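Local coordinates for protein single-stranded DNA specific exonuclease RecJ (Thermus thermophilus, PDB 2ZXR) that degrades single-stranded DNA exonucleolytically in the 5' to 3' direction with the help of divalent metal ions, and shows no detectable activity on single-stranded RNA, at residues L569-A572 against G576-L579; R610-A615 against R633-Y638; L550-L555 against R600-L605; P593-G598 against A652-N657. All coordinates share one frame; numbering follows the deposited sequence.

Interaction 1: residues L569-A572 against G576-L579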
loop_
_atom_site.group_PDB
_atom_site.type_symbol
_atom_site.label_atom_id
_atom_site.label_comp_id
_atom_site.label_asym_id
_atom_site.label_seq_id
_atom_site.Cartn_x
_atom_site.Cartn_y
_atom_site.Cartn_z
ATOM N N LEU A 569 -9.201 -46.179 -12.412
ATOM C CA LEU A 569 -10.469 -46.713 -12.867
ATOM C C LEU A 569 -10.411 -48.234 -12.796
ATOM O O LEU A 569 -11.274 -48.875 -12.188
ATOM C CB LEU A 569 -10.741 -46.274 -14.300
ATOM C CG LEU A 569 -12.146 -46.592 -14.792
ATOM C CD1 LEU A 569 -13.161 -46.007 -13.830
ATOM C CD2 LEU A 569 -12.337 -46.025 -16.183
ATOM N N ASP A 570 -9.384 -48.807 -13.416
ATOM C CA ASP A 570 -9.202 -50.253 -13.405
ATOM C C ASP A 570 -9.227 -50.761 -11.968
ATOM O O ASP A 570 -9.951 -51.708 -11.656
ATOM C CB ASP A 570 -7.872 -50.636 -14.064
ATOM C CG ASP A 570 -7.540 -52.116 -13.895
ATOM O OD1 ASP A 570 -6.854 -52.480 -12.906
ATOM O OD2 ASP A 570 -7.984 -52.912 -14.752
ATOM N N TYR A 571 -8.431 -50.126 -11.110
ATOM C CA TYR A 571 -8.353 -50.483 -9.698
ATOM C C TYR A 571 -9.744 -50.454 -9.074
ATOM O O TYR A 571 -10.146 -51.392 -8.381
ATOM C CB TYR A 571 -7.458 -49.494 -8.962
ATOM C CG TYR A 571 -7.403 -49.691 -7.465
ATOM C CD1 TYR A 571 -6.485 -50.571 -6.884
ATOM C CD2 TYR A 571 -8.263 -48.988 -6.625
ATOM C CE1 TYR A 571 -6.425 -50.741 -5.498
ATOM C CE2 TYR A 571 -8.216 -49.150 -5.243
ATOM C CZ TYR A 571 -7.296 -50.026 -4.683
ATOM O OH TYR A 571 -7.257 -50.176 -3.309
ATOM N N ALA A 572 -10.470 -49.362 -9.321
ATOM C CA ALA A 572 -11.823 -49.200 -8.798
ATOM C C ALA A 572 -12.694 -50.376 -9.245
ATOM O O ALA A 572 -13.313 -51.042 -8.417
ATOM C CB ALA A 572 -12.423 -47.876 -9.285
ATOM N N GLY A 576 -14.538 -53.579 -6.919
ATOM C CA GLY A 576 -15.939 -53.399 -6.568
ATOM C C GLY A 576 -16.493 -52.042 -6.133
ATOM O O GLY A 576 -17.514 -52.002 -5.426
ATOM N N PHE A 577 -15.872 -50.935 -6.537
ATOM C CA PHE A 577 -16.397 -49.623 -6.141
ATOM C C PHE A 577 -17.736 -49.400 -6.818
ATOM O O PHE A 577 -17.976 -49.896 -7.921
ATOM C CB PHE A 577 -15.462 -48.474 -6.563
ATOM C CG PHE A 577 -14.180 -48.393 -5.783
ATOM C CD1 PHE A 577 -13.357 -47.276 -5.910
ATOM C CD2 PHE A 577 -13.798 -49.413 -4.916
ATOM C CE1 PHE A 577 -12.177 -47.169 -5.187
ATOM C CE2 PHE A 577 -12.621 -49.323 -4.186
ATOM C CZ PHE A 577 -11.806 -48.197 -4.319
ATOM N N ARG A 578 -18.608 -48.652 -6.152
ATOM C CA ARG A 578 -19.903 -48.320 -6.714
ATOM C C ARG A 578 -19.669 -47.066 -7.595
ATOM O O ARG A 578 -19.931 -45.929 -7.184
ATOM C CB ARG A 578 -20.918 -48.035 -5.588
ATOM C CG ARG A 578 -22.329 -47.718 -6.077
ATOM C CD ARG A 578 -23.305 -47.300 -4.947
ATOM N NE ARG A 578 -24.476 -46.650 -5.522
ATOM C CZ ARG A 578 -25.159 -45.651 -4.969
ATOM N NH1 ARG A 578 -26.206 -45.145 -5.614
ATOM N NH2 ARG A 578 -24.813 -45.150 -3.784
ATOM N N LEU A 579 -19.148 -47.301 -8.800
ATOM C CA LEU A 579 -18.850 -46.240 -9.770
ATOM C C LEU A 579 -20.063 -45.497 -10.290
ATOM O O LEU A 579 -21.058 -46.107 -10.687
ATOM C CB LEU A 579 -18.092 -46.797 -10.962
ATOM C CG LEU A 579 -16.611 -47.082 -10.734
ATOM C CD1 LEU A 579 -15.931 -45.793 -10.275
ATOM C CD2 LEU A 579 -16.443 -48.193 -9.691
#
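A Schellman motif closes helix 566-573 here, just where the chain turns back into the edge strand 578-579 of a parallel sheet; the helix and strands 558-560 and 578-579 form a beta-alpha-beta unit. The evidence is the bond from F577 N to A572 O, 3.2 Å long and nearly straight at 177°, together with the positive phi of G576, the C-prime residue. G576 N is equally near that oxygen but poorly angled, and pairs instead with the next carbonyl along, completing the motif.

The turn folds F577 back over the helix end. With CG anti to its carbonyl carbon (chi1 -71°), the ring lays one face on A572, whose CA lies 4.0 Å from the ring centroid in a CH-pi contact. A572 CB meets F577 CD1 at 3.6 Å and L579 CD2 at 4.1 Å. At the far end of the ring, F577 CZ approaches Y571 CE2 to 3.8 Å, with the two ring planes 87° apart.

A553 and R554 of helix 546-554 also touch F577. The paired bonds of the motif thus end the helix, F577 N to A572 O being the one that crosses the contact, while dispersion contacts between carbon atoms hold the phenyl ring against the last turn.

Interaction 2: residues R610-A615 against R633-Y638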
loop_
_atom_site.group_PDB
_atom_site.type_symbol
_atom_site.label_atom_id
_atom_site.label_comp_id
_atom_site.label_asym_id
_atom_site.label_seq_id
_atom_site.Cartn_x
_atom_site.Cartn_y
_atom_site.Cartn_z
ATOM N N ARG A 610 -2.923 -40.777 -10.069
ATOM C CA ARG A 610 -2.542 -40.077 -11.272
ATOM C C ARG A 610 -3.142 -38.674 -11.237
ATOM O O ARG A 610 -2.583 -37.748 -11.798
ATOM C CB ARG A 610 -3.034 -40.833 -12.498
ATOM C CG ARG A 610 -1.903 -41.307 -13.408
ATOM C CD ARG A 610 -1.060 -40.139 -13.985
ATOM N NE ARG A 610 0.063 -40.631 -14.792
ATOM C CZ ARG A 610 1.167 -41.195 -14.298
ATOM N NH1 ARG A 610 1.325 -41.339 -12.986
ATOM N NH2 ARG A 610 2.109 -41.643 -15.122
ATOM N N ALA A 611 -4.285 -38.533 -10.574
ATOM C CA ALA A 611 -4.942 -37.238 -10.454
ATOM C C ALA A 611 -3.935 -36.253 -9.867
ATOM O O ALA A 611 -3.744 -35.156 -10.384
ATOM C CB ALA A 611 -6.166 -37.342 -9.541
ATOM N N ARG A 612 -3.290 -36.662 -8.787
ATOM C CA ARG A 612 -2.312 -35.830 -8.133
ATOM C C ARG A 612 -1.195 -35.423 -9.085
ATOM O O ARG A 612 -0.535 -34.405 -8.888
ATOM C CB ARG A 612 -1.720 -36.565 -6.949
ATOM C CG ARG A 612 -0.786 -35.708 -6.164
ATOM C CD ARG A 612 -0.557 -36.273 -4.788
ATOM N NE ARG A 612 -0.028 -35.232 -3.927
ATOM C CZ ARG A 612 -0.679 -34.698 -2.900
ATOM N NH1 ARG A 612 -1.894 -35.118 -2.589
ATOM N NH2 ARG A 612 -0.119 -33.716 -2.205
ATOM N N LEU A 613 -0.979 -36.229 -10.117
ATOM C CA LEU A 613 0.058 -35.919 -11.080
ATOM C C LEU A 613 -0.304 -34.743 -11.962
ATOM O O LEU A 613 -0.229 -34.813 -13.183
ATOM C CB LEU A 613 0.386 -37.150 -11.898
ATOM C CG LEU A 613 1.305 -38.052 -11.075
ATOM C CD1 LEU A 613 2.634 -37.331 -10.859
ATOM C CD2 LEU A 613 0.680 -38.375 -9.724
ATOM N N SER A 614 -0.732 -33.666 -11.293
ATOM C CA SER A 614 -1.074 -32.375 -11.894
ATOM C C SER A 614 0.018 -31.546 -11.218
ATOM O O SER A 614 0.001 -30.313 -11.172
ATOM C CB SER A 614 -2.453 -31.893 -11.436
ATOM O OG SER A 614 -2.405 -31.334 -10.133
ATOM N N ALA A 615 0.964 -32.291 -10.667
ATOM C CA ALA A 615 2.122 -31.758 -9.999
ATOM C C ALA A 615 3.350 -31.859 -10.918
ATOM O O ALA A 615 4.465 -31.565 -10.495
ATOM C CB ALA A 615 2.361 -32.541 -8.710
ATOM N N ARG A 633 -2.385 -23.899 -7.151
ATOM C CA ARG A 633 -3.506 -23.484 -6.292
ATOM C C ARG A 633 -4.315 -24.710 -5.872
ATOM O O ARG A 633 -4.618 -24.883 -4.695
ATOM C CB ARG A 633 -4.464 -22.542 -7.017
ATOM C CG ARG A 633 -4.304 -21.087 -6.677
ATOM C CD ARG A 633 -4.472 -20.825 -5.201
ATOM N NE ARG A 633 -5.472 -19.790 -5.008
ATOM C CZ ARG A 633 -5.353 -18.537 -5.426
ATOM N NH1 ARG A 633 -4.267 -18.135 -6.066
ATOM N NH2 ARG A 633 -6.333 -17.692 -5.188
ATOM N N LEU A 634 -4.662 -25.552 -6.845
ATOM C CA LEU A 634 -5.451 -26.758 -6.561
ATOM C C LEU A 634 -4.788 -27.616 -5.509
ATOM O O LEU A 634 -5.409 -27.994 -4.517
ATOM C CB LEU A 634 -5.661 -27.599 -7.832
ATOM C CG LEU A 634 -6.825 -27.255 -8.757
ATOM C CD1 LEU A 634 -6.801 -28.172 -9.985
ATOM C CD2 LEU A 634 -8.141 -27.423 -8.006
ATOM N N LEU A 635 -3.513 -27.929 -5.737
ATOM C CA LEU A 635 -2.749 -28.736 -4.796
ATOM C C LEU A 635 -2.666 -28.084 -3.443
ATOM O O LEU A 635 -2.775 -28.767 -2.428
ATOM C CB LEU A 635 -1.318 -28.971 -5.296
ATOM C CG LEU A 635 -1.048 -30.098 -6.290
ATOM C CD1 LEU A 635 -1.480 -31.451 -5.690
ATOM C CD2 LEU A 635 -1.804 -29.820 -7.547
ATOM N N PHE A 636 -2.436 -26.767 -3.418
ATOM C CA PHE A 636 -2.323 -26.057 -2.141
ATOM C C PHE A 636 -3.637 -26.115 -1.377
ATOM O O PHE A 636 -3.643 -26.470 -0.206
ATOM C CB PHE A 636 -1.927 -24.580 -2.337
ATOM C CG PHE A 636 -1.971 -23.767 -1.065
ATOM C CD1 PHE A 636 -0.957 -23.877 -0.107
ATOM C CD2 PHE A 636 -3.068 -22.944 -0.787
ATOM C CE1 PHE A 636 -1.038 -23.187 1.112
ATOM C CE2 PHE A 636 -3.162 -22.247 0.424
ATOM C CZ PHE A 636 -2.144 -22.369 1.379
ATOM N N ALA A 637 -4.743 -25.752 -2.037
ATOM C CA ALA A 637 -6.048 -25.776 -1.381
ATOM C C ALA A 637 -6.446 -27.197 -0.993
ATOM O O ALA A 637 -7.137 -27.393 0.010
ATOM C CB ALA A 637 -7.137 -25.156 -2.277
ATOM N N TYR A 638 -6.029 -28.176 -1.787
ATOM C CA TYR A 638 -6.344 -29.572 -1.463
ATOM C C TYR A 638 -5.650 -29.956 -0.158
ATOM O O TYR A 638 -6.311 -30.378 0.795
ATOM C CB TYR A 638 -5.899 -30.511 -2.592
ATOM C CG TYR A 638 -6.175 -31.968 -2.299
ATOM C CD1 TYR A 638 -5.133 -32.851 -2.018
ATOM C CD2 TYR A 638 -7.484 -32.467 -2.308
ATOM C CE1 TYR A 638 -5.377 -34.201 -1.758
ATOM C CE2 TYR A 638 -7.744 -33.805 -2.048
ATOM C CZ TYR A 638 -6.682 -34.678 -1.773
ATOM O OH TYR A 638 -6.929 -36.024 -1.528
#
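R612 reaches along the flank of L635 and across to the ring of Y638, both on helix 624-639; L635 lies along the arginine chain and one face of its guanidinium, whereas Y638 meets NH1. CG of R612 comes within 4.3 Å of L635 CD1, and the same methyl lies over one face of the guanidinium, displaced toward its rim. Farther out, R612 NH1 meets the edge of the tyrosine ring, close to the ring plane, 3.7 Å from Y638 CE1. The guanidinium and ring planes are inclined at 65°, which excludes a flat stack.

The arginine gets there because its CG is anti to the backbone N (chi1 -175°) and the chain stays extended from CG to NE. Its polar end is held by residues beyond the two segments: NH1 bonds to G606 O, and NH2 forms a salt bridge with E639. Y638 in turn hydrogen-bonds through OH to L605 N. These bonds tie down both polar ends and are consistent with the approach of NH1 to the ring edge; no hydrogen bond joins the two segments.

L635 also turns its other methyl, CD2, toward S614 OG, and is the residue most covered by the facing segment. The turn carrying R612 is a type I beta turn, R610 to L613, with L613 N bonded to R610 O at 2.8 Å.

The arrangement is that of an irregular connection packed on a helix: the chain linking strand 601-603 to helix 624-639 lies back against the later turns of that helix, within the RecJ C-terminal domain.

Interaction 3: residues L550-L555 against R600-L605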
loop_
_atom_site.group_PDB
_atom_site.type_symbol
_atom_site.label_atom_id
_atom_site.label_comp_id
_atom_site.label_asym_id
_atom_site.label_seq_id
_atom_site.Cartn_x
_atom_site.Cartn_y
_atom_site.Cartn_z
ATOM N N LEU A 550 -10.616 -43.539 -0.080
ATOM C CA LEU A 550 -10.543 -44.931 -0.502
ATOM C C LEU A 550 -11.238 -45.853 0.480
ATOM O O LEU A 550 -11.846 -46.831 0.074
ATOM C CB LEU A 550 -9.075 -45.356 -0.711
ATOM C CG LEU A 550 -8.404 -44.704 -1.932
ATOM C CD1 LEU A 550 -6.910 -44.972 -1.913
ATOM C CD2 LEU A 550 -9.041 -45.211 -3.220
ATOM N N ALA A 551 -11.162 -45.534 1.766
ATOM C CA ALA A 551 -11.827 -46.353 2.779
ATOM C C ALA A 551 -13.336 -46.335 2.522
ATOM O O ALA A 551 -13.988 -47.375 2.528
ATOM C CB ALA A 551 -11.533 -45.821 4.195
ATOM N N ARG A 552 -13.885 -45.147 2.267
ATOM C CA ARG A 552 -15.316 -45.024 2.018
ATOM C C ARG A 552 -15.728 -45.682 0.710
ATOM O O ARG A 552 -16.816 -46.250 0.605
ATOM C CB ARG A 552 -15.723 -43.551 2.064
ATOM C CG ARG A 552 -15.696 -43.009 3.489
ATOM C CD ARG A 552 -15.684 -41.464 3.592
ATOM N NE ARG A 552 -16.788 -40.817 2.897
ATOM C CZ ARG A 552 -17.064 -39.511 2.951
ATOM N NH1 ARG A 552 -18.099 -39.024 2.262
ATOM N NH2 ARG A 552 -16.331 -38.684 3.703
ATOM N N ALA A 553 -14.856 -45.632 -0.286
ATOM C CA ALA A 553 -15.166 -46.238 -1.563
ATOM C C ALA A 553 -15.182 -47.766 -1.438
ATOM O O ALA A 553 -15.940 -48.436 -2.115
ATOM C CB ALA A 553 -14.137 -45.813 -2.608
ATOM N N ARG A 554 -14.328 -48.312 -0.586
ATOM C CA ARG A 554 -14.283 -49.753 -0.421
ATOM C C ARG A 554 -15.491 -50.235 0.356
ATOM O O ARG A 554 -15.902 -51.386 0.220
ATOM C CB ARG A 554 -12.975 -50.163 0.258
ATOM C CG ARG A 554 -11.802 -50.064 -0.710
ATOM C CD ARG A 554 -10.529 -50.665 -0.172
ATOM N NE ARG A 554 -9.972 -49.862 0.903
ATOM C CZ ARG A 554 -8.824 -49.190 0.821
ATOM N NH1 ARG A 554 -8.107 -49.227 -0.298
ATOM N NH2 ARG A 554 -8.395 -48.484 1.862
ATOM N N LEU A 555 -16.058 -49.327 1.148
ATOM C CA LEU A 555 -17.238 -49.579 1.955
ATOM C C LEU A 555 -18.503 -49.494 1.085
ATOM O O LEU A 555 -19.603 -49.809 1.544
ATOM C CB LEU A 555 -17.299 -48.554 3.101
ATOM C CG LEU A 555 -16.903 -48.934 4.541
ATOM C CD1 LEU A 555 -15.892 -50.054 4.568
ATOM C CD2 LEU A 555 -16.362 -47.720 5.245
ATOM N N ARG A 600 -22.044 -30.171 -4.529
ATOM C CA ARG A 600 -21.648 -30.271 -3.125
ATOM C C ARG A 600 -21.096 -31.683 -3.010
ATOM O O ARG A 600 -21.826 -32.666 -2.781
ATOM C CB ARG A 600 -22.808 -30.072 -2.166
ATOM C CG ARG A 600 -22.360 -29.560 -0.777
ATOM C CD ARG A 600 -21.457 -30.552 -0.027
ATOM N NE ARG A 600 -21.122 -30.106 1.336
ATOM C CZ ARG A 600 -20.431 -30.823 2.229
ATOM N NH1 ARG A 600 -20.179 -30.325 3.433
ATOM N NH2 ARG A 600 -19.988 -32.035 1.930
ATOM N N VAL A 601 -19.789 -31.778 -3.201
ATOM C CA VAL A 601 -19.118 -33.064 -3.184
ATOM C C VAL A 601 -17.829 -33.054 -2.389
ATOM O O VAL A 601 -17.304 -31.990 -2.031
ATOM C CB VAL A 601 -18.807 -33.506 -4.630
ATOM C CG1 VAL A 601 -20.102 -33.693 -5.397
ATOM C CG2 VAL A 601 -17.933 -32.442 -5.331
ATOM N N GLU A 602 -17.323 -34.254 -2.113
ATOM C CA GLU A 602 -16.068 -34.399 -1.383
ATOM C C GLU A 602 -15.095 -34.901 -2.422
ATOM O O GLU A 602 -15.397 -35.831 -3.182
ATOM C CB GLU A 602 -16.227 -35.385 -0.237
ATOM C CG GLU A 602 -17.135 -34.820 0.819
ATOM C CD GLU A 602 -17.233 -35.721 2.009
ATOM O OE1 GLU A 602 -18.277 -36.389 2.140
ATOM O OE2 GLU A 602 -16.269 -35.773 2.802
ATOM N N VAL A 603 -13.935 -34.259 -2.475
ATOM C CA VAL A 603 -12.972 -34.601 -3.485
ATOM C C VAL A 603 -11.629 -35.000 -2.946
ATOM O O VAL A 603 -11.065 -34.342 -2.077
ATOM C CB VAL A 603 -12.798 -33.420 -4.462
ATOM C CG1 VAL A 603 -11.834 -33.786 -5.580
ATOM C CG2 VAL A 603 -14.162 -33.004 -4.998
ATOM N N ALA A 604 -11.130 -36.106 -3.467
ATOM C CA ALA A 604 -9.827 -36.608 -3.087
ATOM C C ALA A 604 -9.054 -36.702 -4.403
ATOM O O ALA A 604 -9.647 -36.780 -5.481
ATOM C CB ALA A 604 -9.958 -37.989 -2.440
ATOM N N LEU A 605 -7.734 -36.663 -4.320
ATOM C CA LEU A 605 -6.924 -36.774 -5.522
ATOM C C LEU A 605 -6.124 -38.029 -5.333
ATOM O O LEU A 605 -6.284 -39.026 -6.047
ATOM C CB LEU A 605 -5.967 -35.598 -5.635
ATOM C CG LEU A 605 -6.609 -34.228 -5.788
ATOM C CD1 LEU A 605 -5.507 -33.172 -5.682
ATOM C CD2 LEU A 605 -7.370 -34.160 -7.113
#
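R552 leaves helix 546-554 with its CB directed toward strand 601-603 and spans the gap to E602, R552 CA and E602 CA being 11.2 Å apart. From CB the chain runs to CG, anti to the carbonyl carbon, continues nearly straight to CD, and then bends at chi3, which brings the guanidinium round to the glutamate; the side chain also packs on L544. NE meets E557 OE1 in a salt bridge outside the two segments. Beyond CZ the two terminal nitrogens take one carboxylate oxygen each: R552 NH1 donates to E602 OE1 at 2.6 Å, and R552 NH2 to E602 OE2 at 3.0 Å.

The grip is end-on and two-pronged, but it is not coplanar. Guanidinium and carboxylate planes are 58° apart, and the two bonds differ accordingly. OE1 lies close to the guanidinium plane, yet is approached from above the carboxylate plane; this bond is the straighter, with 165° at the hydrogen. OE2 is met on its syn side by a bond of 146°, tilted from both planes. E602 presents its carboxylate on an extended chain beyond CG, its CB likewise pointing across the gap.

Two carboxylates, of E602 and E557, therefore balance the one positive charge and probably hold the guanidinium in place. The bridge accounts for nearly all of the small buried surface, 88 Å², so the link is electrostatic and lies at the surface.

It joins a helix to an interior strand of the five-stranded parallel alpha/beta sheet in the RecJ C-terminal domain, where strand 601-603 lies between the edge strand 541-543 and strand 587-588.

Interaction 4: residues P593-G598 against A652-N657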
loop_
_atom_site.group_PDB
_atom_site.type_symbol
_atom_site.label_atom_id
_atom_site.label_comp_id
_atom_site.label_asym_id
_atom_site.label_seq_id
_atom_site.Cartn_x
_atom_site.Cartn_y
_atom_site.Cartn_z
ATOM N N PRO A 593 -13.655 -33.803 -16.371
ATOM C CA PRO A 593 -13.151 -32.996 -17.485
ATOM C C PRO A 593 -13.843 -31.644 -17.644
ATOM O O PRO A 593 -13.208 -30.653 -18.010
ATOM C CB PRO A 593 -13.369 -33.908 -18.689
ATOM C CG PRO A 593 -14.625 -34.659 -18.305
ATOM C CD PRO A 593 -14.326 -35.023 -16.862
ATOM N N ARG A 594 -15.144 -31.603 -17.383
ATOM C CA ARG A 594 -15.900 -30.369 -17.517
ATOM C C ARG A 594 -16.665 -30.057 -16.249
ATOM O O ARG A 594 -16.891 -30.925 -15.426
ATOM C CB ARG A 594 -16.851 -30.477 -18.712
ATOM C CG ARG A 594 -16.099 -30.493 -20.044
ATOM C CD ARG A 594 -16.842 -31.222 -21.147
ATOM N NE ARG A 594 -17.081 -32.624 -20.812
ATOM C CZ ARG A 594 -18.231 -33.090 -20.334
ATOM N NH1 ARG A 594 -19.262 -32.269 -20.139
ATOM N NH2 ARG A 594 -18.350 -34.376 -20.034
ATOM N N PRO A 595 -17.092 -28.809 -16.084
ATOM C CA PRO A 595 -17.822 -28.476 -14.866
ATOM C C PRO A 595 -19.030 -29.334 -14.494
ATOM O O PRO A 595 -19.779 -29.827 -15.350
ATOM C CB PRO A 595 -18.187 -27.002 -15.063
ATOM C CG PRO A 595 -18.035 -26.773 -16.547
ATOM C CD PRO A 595 -16.879 -27.621 -16.925
ATOM N N VAL A 596 -19.181 -29.518 -13.186
ATOM C CA VAL A 596 -20.292 -30.254 -12.615
ATOM C C VAL A 596 -20.657 -29.443 -11.371
ATOM O O VAL A 596 -20.072 -29.631 -10.299
ATOM C CB VAL A 596 -19.880 -31.682 -12.229
ATOM C CG1 VAL A 596 -21.101 -32.446 -11.714
ATOM C CG2 VAL A 596 -19.285 -32.399 -13.439
ATOM N N LEU A 597 -21.596 -28.516 -11.542
ATOM C CA LEU A 597 -22.025 -27.623 -10.467
ATOM C C LEU A 597 -23.376 -28.015 -9.868
ATOM O O LEU A 597 -24.037 -28.918 -10.365
ATOM C CB LEU A 597 -22.050 -26.178 -10.982
ATOM C CG LEU A 597 -20.695 -25.677 -11.530
ATOM C CD1 LEU A 597 -20.792 -24.220 -11.954
ATOM C CD2 LEU A 597 -19.622 -25.833 -10.449
ATOM N N GLY A 598 -23.789 -27.327 -8.804
ATOM C CA GLY A 598 -25.034 -27.694 -8.147
ATOM C C GLY A 598 -24.829 -29.127 -7.667
ATOM O O GLY A 598 -25.663 -30.015 -7.866
ATOM N N ALA A 652 -11.454 -22.437 -12.184
ATOM C CA ALA A 652 -10.452 -21.931 -13.123
ATOM C C ALA A 652 -9.890 -23.121 -13.892
ATOM O O ALA A 652 -9.593 -23.024 -15.090
ATOM C CB ALA A 652 -9.318 -21.181 -12.368
ATOM N N TYR A 653 -9.754 -24.244 -13.189
ATOM C CA TYR A 653 -9.237 -25.473 -13.784
ATOM C C TYR A 653 -10.109 -25.934 -14.962
ATOM O O TYR A 653 -9.573 -26.313 -16.005
ATOM C CB TYR A 653 -9.161 -26.582 -12.738
ATOM C CG TYR A 653 -8.686 -27.917 -13.287
ATOM C CD1 TYR A 653 -7.349 -28.136 -13.580
ATOM C CD2 TYR A 653 -9.589 -28.955 -13.534
ATOM C CE1 TYR A 653 -6.915 -29.350 -14.109
ATOM C CE2 TYR A 653 -9.159 -30.181 -14.062
ATOM C CZ TYR A 653 -7.818 -30.362 -14.348
ATOM O OH TYR A 653 -7.383 -31.558 -14.895
ATOM N N TRP A 654 -11.435 -25.920 -14.803
ATOM C CA TRP A 654 -12.317 -26.330 -15.911
ATOM C C TRP A 654 -12.029 -25.385 -17.084
ATOM O O TRP A 654 -11.895 -25.808 -18.225
ATOM C CB TRP A 654 -13.809 -26.136 -15.615
ATOM C CG TRP A 654 -14.426 -26.750 -14.387
ATOM C CD1 TRP A 654 -15.322 -26.131 -13.525
ATOM C CD2 TRP A 654 -14.305 -28.088 -13.929
ATOM N NE1 TRP A 654 -15.757 -27.010 -12.574
ATOM C CE2 TRP A 654 -15.153 -28.219 -12.792
ATOM C CE3 TRP A 654 -13.575 -29.187 -14.359
ATOM C CZ2 TRP A 654 -15.280 -29.410 -12.087
ATOM C CZ3 TRP A 654 -13.696 -30.349 -13.669
ATOM C CH2 TRP A 654 -14.546 -30.458 -12.534
ATOM N N GLU A 655 -11.976 -24.089 -16.787
ATOM C CA GLU A 655 -11.730 -23.101 -17.824
ATOM C C GLU A 655 -10.404 -23.256 -18.567
ATOM O O GLU A 655 -10.390 -23.314 -19.797
ATOM C CB GLU A 655 -11.840 -21.690 -17.250
ATOM C CG GLU A 655 -13.185 -21.061 -17.534
ATOM C CD GLU A 655 -13.654 -21.341 -18.968
ATOM O OE1 GLU A 655 -13.020 -20.847 -19.935
ATOM O OE2 GLU A 655 -14.653 -22.078 -19.126
ATOM N N VAL A 656 -9.295 -23.330 -17.840
ATOM C CA VAL A 656 -8.001 -23.474 -18.495
ATOM C C VAL A 656 -7.866 -24.776 -19.267
ATOM O O VAL A 656 -6.765 -25.159 -19.665
ATOM C CB VAL A 656 -6.823 -23.415 -17.506
ATOM C CG1 VAL A 656 -6.799 -22.080 -16.828
ATOM C CG2 VAL A 656 -6.921 -24.535 -16.495
ATOM N N ASN A 657 -8.965 -25.482 -19.462
ATOM C CA ASN A 657 -8.881 -26.711 -20.216
ATOM C C ASN A 657 -9.933 -26.746 -21.299
ATOM O O ASN A 657 -9.859 -27.566 -22.204
ATOM C CB ASN A 657 -9.020 -27.918 -19.291
ATOM C CG ASN A 657 -7.754 -28.189 -18.505
ATOM O OD1 ASN A 657 -6.672 -28.325 -19.076
ATOM N ND2 ASN A 657 -7.879 -28.271 -17.193
HETATM O O HOH W 1 -13.248 -28.014 -19.205
#
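W654 lies with one face of its indole against the backbone and ring of P595, the proline ring and the indole running antiparallel alongside one another. The clearest measure is P595 CA, 3.4 Å from the centroid of the five-membered ring and only 12° off its normal, a CH-pi contact over the face. Alongside, P595 CB sits 3.4 Å from W654 CD1, and P595 CD is 3.6 Å from W654 CG. The same face continues outward under the preceding peptide: R594 O is 3.7 Å from W654 CZ3, over the six-membered ring.

The tryptophan can lie flat here because its CG is anti to the carbonyl carbon (chi1 -55°) and chi2 of 137° turns the indole to face the proline. In fold terms, the final helix 643-655 of the RecJ C-terminal domain packs through this residue on the irregular connection between strands 587-588 and 601-603. P592, just before that segment, also touches the indole.

Burial has a polar cost, since W654 NE1 is covered with no hydrogen-bond partner in the model. The backbones are joined by a water that donates to P593 O (2.9 Å) and to W654 O (2.8 Å), bridging two carbonyls near the C-terminal end of the helix.

All four contacts lie within the RecJ C-terminal domain and away from the annotated metal site. Interactions 1 and 3 reach the same parallel sheet, their centres 12 Å apart, and meet where F577 CE1 packs 3.5 Å from A553 CB; interaction 1 is nested inside the chain loop closed by interaction 3. Interactions 3 and 2 are in series and touch where Y638 CE2 lies 3.4 Å from V603 O. Interaction 2 is in turn nested within interaction 4, and their consecutive helices pack through L634 CD1 and Y653 CD1, 3.6 Å apart. Interactions 1 and 4 do not touch, their nearest atoms being about 11 Å apart. Contact thus passes from 1 through 3 and 2 to 4.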